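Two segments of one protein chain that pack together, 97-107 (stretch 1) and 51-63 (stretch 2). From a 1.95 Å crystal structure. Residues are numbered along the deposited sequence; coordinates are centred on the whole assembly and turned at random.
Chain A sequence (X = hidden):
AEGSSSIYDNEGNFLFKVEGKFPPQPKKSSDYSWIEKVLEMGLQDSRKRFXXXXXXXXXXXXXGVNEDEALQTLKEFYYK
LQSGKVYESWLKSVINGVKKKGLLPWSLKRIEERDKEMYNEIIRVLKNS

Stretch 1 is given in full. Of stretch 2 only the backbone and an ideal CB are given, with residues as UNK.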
ATOM      1  N   GLY A  97      13.058  -4.731  -1.874  1.00  7.48           N
ATOM      2  CA  GLY A  97      12.693  -5.848  -2.784  1.00  5.59           C
ATOM      3  C   GLY A  97      11.902  -5.417  -4.017  1.00  7.05           C
ATOM      4  O   GLY A  97      12.146  -5.895  -5.137  1.00  6.93           O
ATOM      5  N   VAL A  98      10.891  -4.559  -3.818  1.00 10.82           N
ATOM      6  CA  VAL A  98      10.060  -4.099  -4.941  1.00  6.91           C
ATOM      7  C   VAL A  98      10.846  -3.213  -5.846  1.00  7.29           C
ATOM      8  O   VAL A  98      10.622  -3.228  -7.076  1.00  9.58           O
ATOM      9  CB  VAL A  98       8.757  -3.385  -4.539  1.00  8.76           C
ATOM     10  CG1 VAL A  98       7.901  -4.273  -3.696  1.00  6.09           C
ATOM     11  CG2 VAL A  98       8.925  -1.978  -3.944  1.00  4.72           C
ATOM     12  N   LYS A  99      11.751  -2.412  -5.286  1.00  7.59           N
ATOM     13  CA  LYS A  99      12.640  -1.581  -6.102  1.00  6.25           C
ATOM     14  C   LYS A  99      13.565  -2.415  -6.947  1.00 11.08           C
ATOM     15  O   LYS A  99      13.788  -2.095  -8.125  1.00 13.89           O
ATOM     16  CB  LYS A  99      13.478  -0.632  -5.228  1.00 11.13           C
ATOM     17  CG  LYS A  99      14.358   0.358  -6.035  1.00 17.39           C
ATOM     18  CD  LYS A  99      15.090   1.336  -5.128  1.00 15.43           C
ATOM     19  CE  LYS A  99      15.821   2.434  -5.890  1.00 26.38           C
ATOM     20  NZ  LYS A  99      14.894   3.473  -6.455  1.00 22.13           N
ATOM     21  N   LYS A 100      14.159  -3.431  -6.353  1.00  8.88           N
ATOM     22  CA  LYS A 100      15.082  -4.290  -7.097  1.00 11.41           C
ATOM     23  C   LYS A 100      14.410  -5.031  -8.260  1.00 16.62           C
ATOM     24  O   LYS A 100      14.989  -5.114  -9.359  1.00 15.38           O
ATOM     25  CB  LYS A 100      15.746  -5.300  -6.156  1.00  9.58           C
ATOM     26  CG  LYS A 100      16.877  -4.708  -5.382  1.00 16.36           C
ATOM     27  CD  LYS A 100      17.940  -5.712  -4.995  1.00 25.76           C
ATOM     28  CE  LYS A 100      18.845  -5.123  -3.919  1.00 22.45           C
ATOM     29  NZ  LYS A 100      20.170  -5.736  -4.104  1.00 42.83           N
ATOM     30  N   LYS A 101      13.205  -5.602  -8.020  1.00 10.87           N
ATOM     31  CA  LYS A 101      12.524  -6.384  -9.028  1.00 11.36           C
ATOM     32  C   LYS A 101      11.660  -5.562  -9.979  1.00 14.52           C
ATOM     33  O   LYS A 101      11.164  -6.083 -11.003  1.00 12.75           O
ATOM     34  CB  LYS A 101      11.748  -7.545  -8.371  1.00 13.02           C
ATOM     35  CG  LYS A 101      12.636  -8.557  -7.619  1.00 12.14           C
ATOM     36  CD  LYS A 101      11.846  -9.586  -6.793  1.00 12.87           C
ATOM     37  CE  LYS A 101      11.489  -9.099  -5.402  1.00 11.61           C
ATOM     38  NZ  LYS A 101      12.676  -8.601  -4.706  1.00 11.06           N
ATOM     39  N   GLY A 102      11.509  -4.278  -9.705  1.00  8.96           N
ATOM     40  CA  GLY A 102      10.660  -3.429 -10.493  1.00  6.63           C
ATOM     41  C   GLY A 102       9.176  -3.829 -10.509  1.00 10.69           C
ATOM     42  O   GLY A 102       8.479  -3.619 -11.488  1.00  9.81           O
ATOM     43  N   LEU A 103       8.686  -4.367  -9.420  1.00  8.59           N
ATOM     44  CA  LEU A 103       7.336  -4.903  -9.384  1.00  8.71           C
ATOM     45  C   LEU A 103       6.329  -3.816  -9.448  1.00 10.37           C
ATOM     46  O   LEU A 103       6.536  -2.740  -8.889  1.00  8.07           O
ATOM     47  CB  LEU A 103       7.112  -5.760  -8.151  1.00  6.88           C
ATOM     48  CG  LEU A 103       8.021  -6.940  -7.857  1.00  9.61           C
ATOM     49  CD1 LEU A 103       7.540  -7.746  -6.676  1.00  7.03           C
ATOM     50  CD2 LEU A 103       8.249  -7.826  -9.043  1.00 15.39           C
ATOM     51  N   LEU A 104       5.257  -4.089 -10.205  1.00  9.71           N
ATOM     52  CA  LEU A 104       4.162  -3.170 -10.404  1.00 10.42           C
ATOM     53  C   LEU A 104       2.972  -3.378  -9.462  1.00  6.58           C
ATOM     54  O   LEU A 104       2.601  -4.498  -9.160  1.00  8.05           O
ATOM     55  CB  LEU A 104       3.611  -3.327 -11.802  1.00 10.36           C
ATOM     56  CG  LEU A 104       4.598  -3.063 -12.918  1.00 15.33           C
ATOM     57  CD1 LEU A 104       4.064  -3.689 -14.218  1.00 17.15           C
ATOM     58  CD2 LEU A 104       4.780  -1.578 -13.075  1.00 12.93           C
ATOM     59  N   PRO A 105       2.355  -2.278  -9.006  1.00  5.88           N
ATOM     60  CA  PRO A 105       1.240  -2.443  -8.058  1.00  6.65           C
ATOM     61  C   PRO A 105       0.143  -3.306  -8.675  1.00  7.88           C
ATOM     62  O   PRO A 105      -0.097  -3.208  -9.867  1.00  7.71           O
ATOM     63  CB  PRO A 105       0.778  -1.021  -7.823  1.00  6.30           C
ATOM     64  CG  PRO A 105       1.166  -0.295  -9.050  1.00  8.00           C
ATOM     65  CD  PRO A 105       2.494  -0.877  -9.421  1.00  8.06           C
ATOM     66  N   TRP A 106      -0.473  -4.208  -7.913  1.00  7.65           N
ATOM     67  CA  TRP A 106      -1.671  -4.905  -8.413  1.00  7.40           C
ATOM     68  C   TRP A 106      -2.796  -3.912  -8.840  1.00  8.63           C
ATOM     69  O   TRP A 106      -3.073  -2.893  -8.191  1.00  7.07           O
ATOM     70  CB  TRP A 106      -2.211  -5.771  -7.305  1.00  5.99           C
ATOM     71  CG  TRP A 106      -1.519  -7.028  -7.022  1.00  6.69           C
ATOM     72  CD1 TRP A 106      -0.250  -7.428  -7.428  1.00  3.66           C
ATOM     73  CD2 TRP A 106      -2.043  -8.085  -6.239  1.00  5.86           C
ATOM     74  NE1 TRP A 106      -0.004  -8.663  -6.977  1.00  8.85           N
ATOM     75  CE2 TRP A 106      -1.063  -9.102  -6.211  1.00 10.05           C
ATOM     76  CE3 TRP A 106      -3.227  -8.266  -5.527  1.00  6.59           C
ATOM     77  CZ2 TRP A 106      -1.237 -10.292  -5.491  1.00  7.20           C
ATOM     78  CZ3 TRP A 106      -3.411  -9.450  -4.856  1.00  4.34           C
ATOM     79  CH2 TRP A 106      -2.412 -10.445  -4.841  1.00  9.23           C
ATOM     80  N   SER A 107      -3.402  -4.164  -9.991  1.00  7.43           N
ATOM     81  CA  SER A 107      -4.522  -3.390 -10.442  1.00  9.71           C
ATOM     82  C   SER A 107      -5.736  -3.608  -9.546  1.00  9.19           C
ATOM     83  O   SER A 107      -5.800  -4.531  -8.848  1.00  6.32           O
ATOM     84  CB  SER A 107      -4.860  -3.765 -11.900  1.00  9.10           C
ATOM     85  OG  SER A 107      -5.331  -5.086 -11.982  1.00  8.64           O
ATOM     86  N   UNK A  51       0.238  -2.855   1.485  1.00  5.46           N
ATOM     87  CA  UNK A  51       1.655  -2.412   1.426  1.00  6.45           C
ATOM     88  C   UNK A  51       2.552  -3.274   0.544  1.00  6.31           C
ATOM     89  O   UNK A  51       3.268  -2.752  -0.309  1.00  6.07           O
ATOM     90  CB  UNK A  51       2.243  -2.391   2.838  1.00  6.45           C
ATOM     91  N   UNK A  52       2.499  -4.577   0.697  1.00  4.01           N
ATOM     92  CA  UNK A  52       3.357  -5.451  -0.091  1.00  6.89           C
ATOM     93  C   UNK A  52       3.014  -5.429  -1.586  1.00  6.00           C
ATOM     94  O   UNK A  52       3.901  -5.362  -2.418  1.00  6.26           O
ATOM     95  CB  UNK A  52       3.257  -6.882   0.440  1.00  6.89           C
ATOM     96  N   UNK A  53       1.720  -5.458  -1.920  1.00  5.03           N
ATOM     97  CA  UNK A  53       1.295  -5.731  -3.304  1.00  5.68           C
ATOM     98  C   UNK A  53       1.000  -4.505  -4.092  1.00  7.61           C
ATOM     99  O   UNK A  53       1.026  -4.554  -5.342  1.00  6.52           O
ATOM    100  CB  UNK A  53       0.053  -6.625  -3.314  1.00  5.68           C
ATOM    101  N   UNK A  54       0.727  -3.391  -3.405  1.00  6.83           N
ATOM    102  CA  UNK A  54       0.268  -2.215  -4.058  1.00  7.76           C
ATOM    103  C   UNK A  54       1.086  -0.968  -3.691  1.00  8.66           C
ATOM    104  O   UNK A  54       1.769  -0.408  -4.545  1.00  6.57           O
ATOM    105  CB  UNK A  54      -1.209  -2.001  -3.722  1.00  7.76           C
ATOM    106  N   UNK A  55       1.012  -0.517  -2.452  1.00  5.53           N
ATOM    107  CA  UNK A  55       1.491   0.808  -2.139  1.00  6.26           C
ATOM    108  C   UNK A  55       2.995   0.942  -2.275  1.00  6.45           C
ATOM    109  O   UNK A  55       3.477   1.911  -2.850  1.00  6.04           O
ATOM    110  CB  UNK A  55       1.066   1.188  -0.719  1.00  6.26           C
ATOM    111  N   UNK A  56       3.747  -0.016  -1.774  1.00  5.65           N
ATOM    112  CA  UNK A  56       5.207   0.069  -1.865  1.00  6.82           C
ATOM    113  C   UNK A  56       5.659   0.157  -3.347  1.00  6.30           C
ATOM    114  O   UNK A  56       6.470   0.992  -3.670  1.00  3.78           O
ATOM    115  CB  UNK A  56       5.847  -1.141  -1.182  1.00  6.82           C
ATOM    116  N   UNK A  57       5.081  -0.694  -4.196  1.00  4.90           N
ATOM    117  CA  UNK A  57       5.398  -0.731  -5.620  1.00  7.24           C
ATOM    118  C   UNK A  57       4.996   0.554  -6.333  1.00  5.91           C
ATOM    119  O   UNK A  57       5.719   1.045  -7.148  1.00  5.28           O
ATOM    120  CB  UNK A  57       4.706  -1.926  -6.280  1.00  7.24           C
ATOM    121  N   UNK A  58       3.831   1.103  -6.010  1.00  5.76           N
ATOM    122  CA  UNK A  58       3.454   2.390  -6.558  1.00  6.25           C
ATOM    123  C   UNK A  58       4.445   3.499  -6.213  1.00 10.39           C
ATOM    124  O   UNK A  58       4.944   4.242  -7.067  1.00  8.65           O
ATOM    125  CB  UNK A  58       2.059   2.771  -6.057  1.00  6.25           C
ATOM    126  N   UNK A  59       4.717   3.642  -4.927  1.00  7.16           N
ATOM    127  CA  UNK A  59       5.588   4.675  -4.450  1.00  7.77           C
ATOM    128  C   UNK A  59       6.978   4.594  -5.092  1.00  9.28           C
ATOM    129  O   UNK A  59       7.510   5.566  -5.610  1.00 11.56           O
ATOM    130  CB  UNK A  59       5.697   4.592  -2.926  1.00  7.77           C
ATOM    131  N   UNK A  60       7.546   3.425  -5.092  1.00  8.95           N
ATOM    132  CA  UNK A  60       8.903   3.233  -5.552  1.00  6.17           C
ATOM    133  C   UNK A  60       9.030   3.222  -7.091  1.00 10.35           C
ATOM    134  O   UNK A  60       9.926   3.888  -7.683  1.00  8.21           O
ATOM    135  CB  UNK A  60       9.446   1.923  -4.976  1.00  6.17           C
ATOM    136  N   UNK A  61       8.149   2.491  -7.749  1.00  9.47           N
ATOM    137  CA  UNK A  61       8.363   2.169  -9.157  1.00  9.51           C
ATOM    138  C   UNK A  61       7.561   2.993 -10.109  1.00 11.47           C
ATOM    139  O   UNK A  61       7.953   3.144 -11.280  1.00 12.07           O
ATOM    140  CB  UNK A  61       8.048   0.693  -9.406  1.00  9.51           C
ATOM    141  N   UNK A  62       6.483   3.571  -9.611  1.00  9.34           N
ATOM    142  CA  UNK A  62       5.627   4.459 -10.419  1.00 12.81           C
ATOM    143  C   UNK A  62       5.857   5.937 -10.070  1.00 13.41           C
ATOM    144  O   UNK A  62       6.136   6.726 -10.931  1.00 15.25           O
ATOM    145  CB  UNK A  62       4.154   4.102 -10.212  1.00 12.81           C
ATOM    146  N   UNK A  63       5.712   6.294  -8.805  1.00 10.77           N
ATOM    147  CA  UNK A  63       6.005   7.655  -8.365  1.00 11.55           C
ATOM    148  C   UNK A  63       7.476   7.984  -8.271  1.00 13.36           C
ATOM    149  O   UNK A  63       7.882   9.120  -8.415  1.00 15.70           O
ATOM    150  CB  UNK A  63       5.359   7.899  -6.999  1.00 11.55           C
TER

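Stretch 2 is helical, and its axis passes 9.1 Å from that of helix 97-101 at 46°; the loop after Gly-102 then runs back along it. Positions 51, 55, 59 and 63 have no stretch 1 atom within 5.5 Å of the ideal CB, or point away, so stretch 1 leaves them undetermined. They are Ile-51, Ala-55, Leu-59 and Lys-63.

Position 52 points sideways into open space, and many residues would fit. It is Leu-52, whose end comes nearer but adds little.

At position 53 the ideal CB lies 3.9 Å from Trp-106 CD2, directed at the indole. A flat or apolar side chain would suit. Tyr-53 places CB 3.8 Å from the centroid of the five-membered ring of Trp-106, 9° off its normal, a CH-pi contact; its ring forms an offset stack with the six-membered ring, centroids 4.5 Å apart and planes at 29°. Independently of side chain, its O accepts a hydrogen bond from Trp-106 N (3.0 Å).

Position 54 points sideways, with Pro-105 CB 4.7 Å from the ideal CB; a compact apolar residue fits. Val-54 packs CG1 on Pro-105 CB (4.1 Å) and CG2 on Trp-106 CB (4.0 Å).

Position 56 has Val-98 CG2 4.2 Å from its ideal CB, which favours something small. In Ser-56, OG turns back to Ile-51 O (2.8 Å) and still touches Val-98 CG1 (3.5 Å).

Position 57 points toward stretch 1, its ideal CB a tight 3.3 Å from Leu-103 O. The carbonyl of Leu-104 awaits a donor, so a long side chain, lysine or arginine, could reach it. Arg-57 does: NH1 donates to Leu-104 O (2.9 Å, 162°), Leu-103 CD1 lies over one guanidinium face, and a water links NH1 to Trp-106 NE1, the latter bond weak.

Position 58 is sideways, its ideal CB 4.4 Å from Pro-105 CB. Several residues would do; Tyr-58 leads its ring away.

Position 60 points toward Val-98 CG2 (4.1 Å from the ideal CB), inviting an apolar residue. Val-60 packs its CB against that CG2 (4.1 Å) and CG1 against Lys-99 CB (3.5 Å).

Position 61 faces the helix exit, where the carbonyls of Val-98 and Leu-103 converge. A short side chain with two donor hydrogens is well matched. Asn-61 ND2 donates to Val-98 O (2.9 Å, 173°) and Leu-103 O (2.7 Å, 161°), while a water bridges OD1 to Lys-99 O.

Position 62 has Pro-105 CD 5.3 Å from its ideal CB, room for a modest apolar group. Val-62 CG2 approaches Pro-105 CD to 3.9 Å.

Stretch 2 (51-63) ILYVASRYLVNVK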
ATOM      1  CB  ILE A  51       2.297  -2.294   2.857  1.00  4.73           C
ATOM      2  CG1 ILE A  51       1.623  -1.184   3.675  1.00  4.04           C
ATOM      3  CG2 ILE A  51       3.832  -2.122   2.788  1.00  5.13           C
ATOM      4  CD1 ILE A  51       2.030  -1.231   5.157  1.00  8.97           C
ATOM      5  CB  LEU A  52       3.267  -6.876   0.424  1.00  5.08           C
ATOM      6  CG  LEU A  52       4.080  -7.961  -0.266  1.00  8.25           C
ATOM      7  CD1 LEU A  52       5.551  -7.561  -0.281  1.00  4.69           C
ATOM      8  CD2 LEU A  52       3.855  -9.292   0.408  1.00  6.05           C
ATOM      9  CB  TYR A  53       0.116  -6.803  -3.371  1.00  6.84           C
ATOM     10  CG  TYR A  53       0.497  -8.169  -2.828  1.00  5.73           C
ATOM     11  CD1 TYR A  53       1.354  -8.972  -3.513  1.00  7.57           C
ATOM     12  CD2 TYR A  53       0.003  -8.645  -1.605  1.00  8.02           C
ATOM     13  CE1 TYR A  53       1.739 -10.194  -2.996  1.00  8.88           C
ATOM     14  CE2 TYR A  53       0.398  -9.844  -1.064  1.00  9.47           C
ATOM     15  CZ  TYR A  53       1.288 -10.611  -1.754  1.00 10.30           C
ATOM     16  OH  TYR A  53       1.669 -11.834  -1.296  1.00  8.13           O
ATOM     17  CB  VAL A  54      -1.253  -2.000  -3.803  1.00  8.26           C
ATOM     18  CG1 VAL A  54      -1.731  -0.785  -4.541  1.00  5.70           C
ATOM     19  CG2 VAL A  54      -2.039  -3.265  -4.135  1.00  6.07           C
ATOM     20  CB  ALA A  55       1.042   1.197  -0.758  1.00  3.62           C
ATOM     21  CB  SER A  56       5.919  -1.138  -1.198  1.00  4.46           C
ATOM     22  OG  SER A  56       5.581  -2.347  -1.836  1.00  3.83           O
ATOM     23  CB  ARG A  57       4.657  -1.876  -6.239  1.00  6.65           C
ATOM     24  CG  ARG A  57       4.883  -3.224  -5.541  1.00  6.18           C
ATOM     25  CD  ARG A  57       4.219  -4.314  -6.325  1.00  5.02           C
ATOM     26  NE  ARG A  57       4.391  -5.594  -5.722  1.00  5.18           N
ATOM     27  CZ  ARG A  57       4.044  -6.726  -6.292  1.00  9.34           C
ATOM     28  NH1 ARG A  57       3.487  -6.724  -7.510  1.00  6.53           N
ATOM     29  NH2 ARG A  57       4.211  -7.868  -5.629  1.00  7.59           N
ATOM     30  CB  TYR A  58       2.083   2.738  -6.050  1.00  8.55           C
ATOM     31  CG  TYR A  58       1.653   4.166  -6.307  1.00  7.46           C
ATOM     32  CD1 TYR A  58       1.438   4.609  -7.582  1.00 13.05           C
ATOM     33  CD2 TYR A  58       1.520   5.097  -5.229  1.00  9.30           C
ATOM     34  CE1 TYR A  58       1.066   5.949  -7.825  1.00 16.53           C
ATOM     35  CE2 TYR A  58       1.167   6.436  -5.453  1.00  8.71           C
ATOM     36  CZ  TYR A  58       0.904   6.826  -6.735  1.00 18.08           C
ATOM     37  OH  TYR A  58       0.512   8.064  -7.045  1.00 22.23           O
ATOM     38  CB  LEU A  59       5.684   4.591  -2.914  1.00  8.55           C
ATOM     39  CG  LEU A  59       4.426   4.970  -2.129  1.00  9.27           C
ATOM     40  CD1 LEU A  59       4.663   4.720  -0.646  1.00  7.90           C
ATOM     41  CD2 LEU A  59       4.135   6.418  -2.439  1.00 10.23           C
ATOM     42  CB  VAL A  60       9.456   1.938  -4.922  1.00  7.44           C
ATOM     43  CG1 VAL A  60      10.797   1.557  -5.519  1.00 12.42           C
ATOM     44  CG2 VAL A  60       9.538   2.111  -3.393  1.00  9.12           C
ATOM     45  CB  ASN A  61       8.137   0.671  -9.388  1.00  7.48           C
ATOM     46  CG  ASN A  61       9.225  -0.161  -8.743  1.00  9.02           C
ATOM     47  OD1 ASN A  61      10.377   0.287  -8.537  1.00  7.65           O
ATOM     48  ND2 ASN A  61       8.839  -1.367  -8.341  1.00  8.36           N
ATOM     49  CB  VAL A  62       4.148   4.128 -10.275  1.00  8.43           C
ATOM     50  CG1 VAL A  62       3.342   4.966 -11.264  1.00 14.77           C
ATOM     51  CG2 VAL A  62       3.883   2.645 -10.532  1.00  8.83           C
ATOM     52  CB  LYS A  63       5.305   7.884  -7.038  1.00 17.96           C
ATOM     53  CG  LYS A  63       4.062   8.684  -7.125  1.00 24.65           C
ATOM     54  CD  LYS A  63       3.263   8.499  -8.443  1.00 24.13           C
ATOM     55  CE  LYS A  63       3.429   9.707  -9.386  1.00 22.03           C
ATOM     56  NZ  LYS A  63       2.398   9.691 -10.416  1.00 25.47           N
TER
HETATM   57  O   HOH W   1       2.576  -8.761  -9.080  1.00 11.24           O
HETATM   58  O   HOH W   2      12.981  -0.030  -9.568  1.00 10.79           O
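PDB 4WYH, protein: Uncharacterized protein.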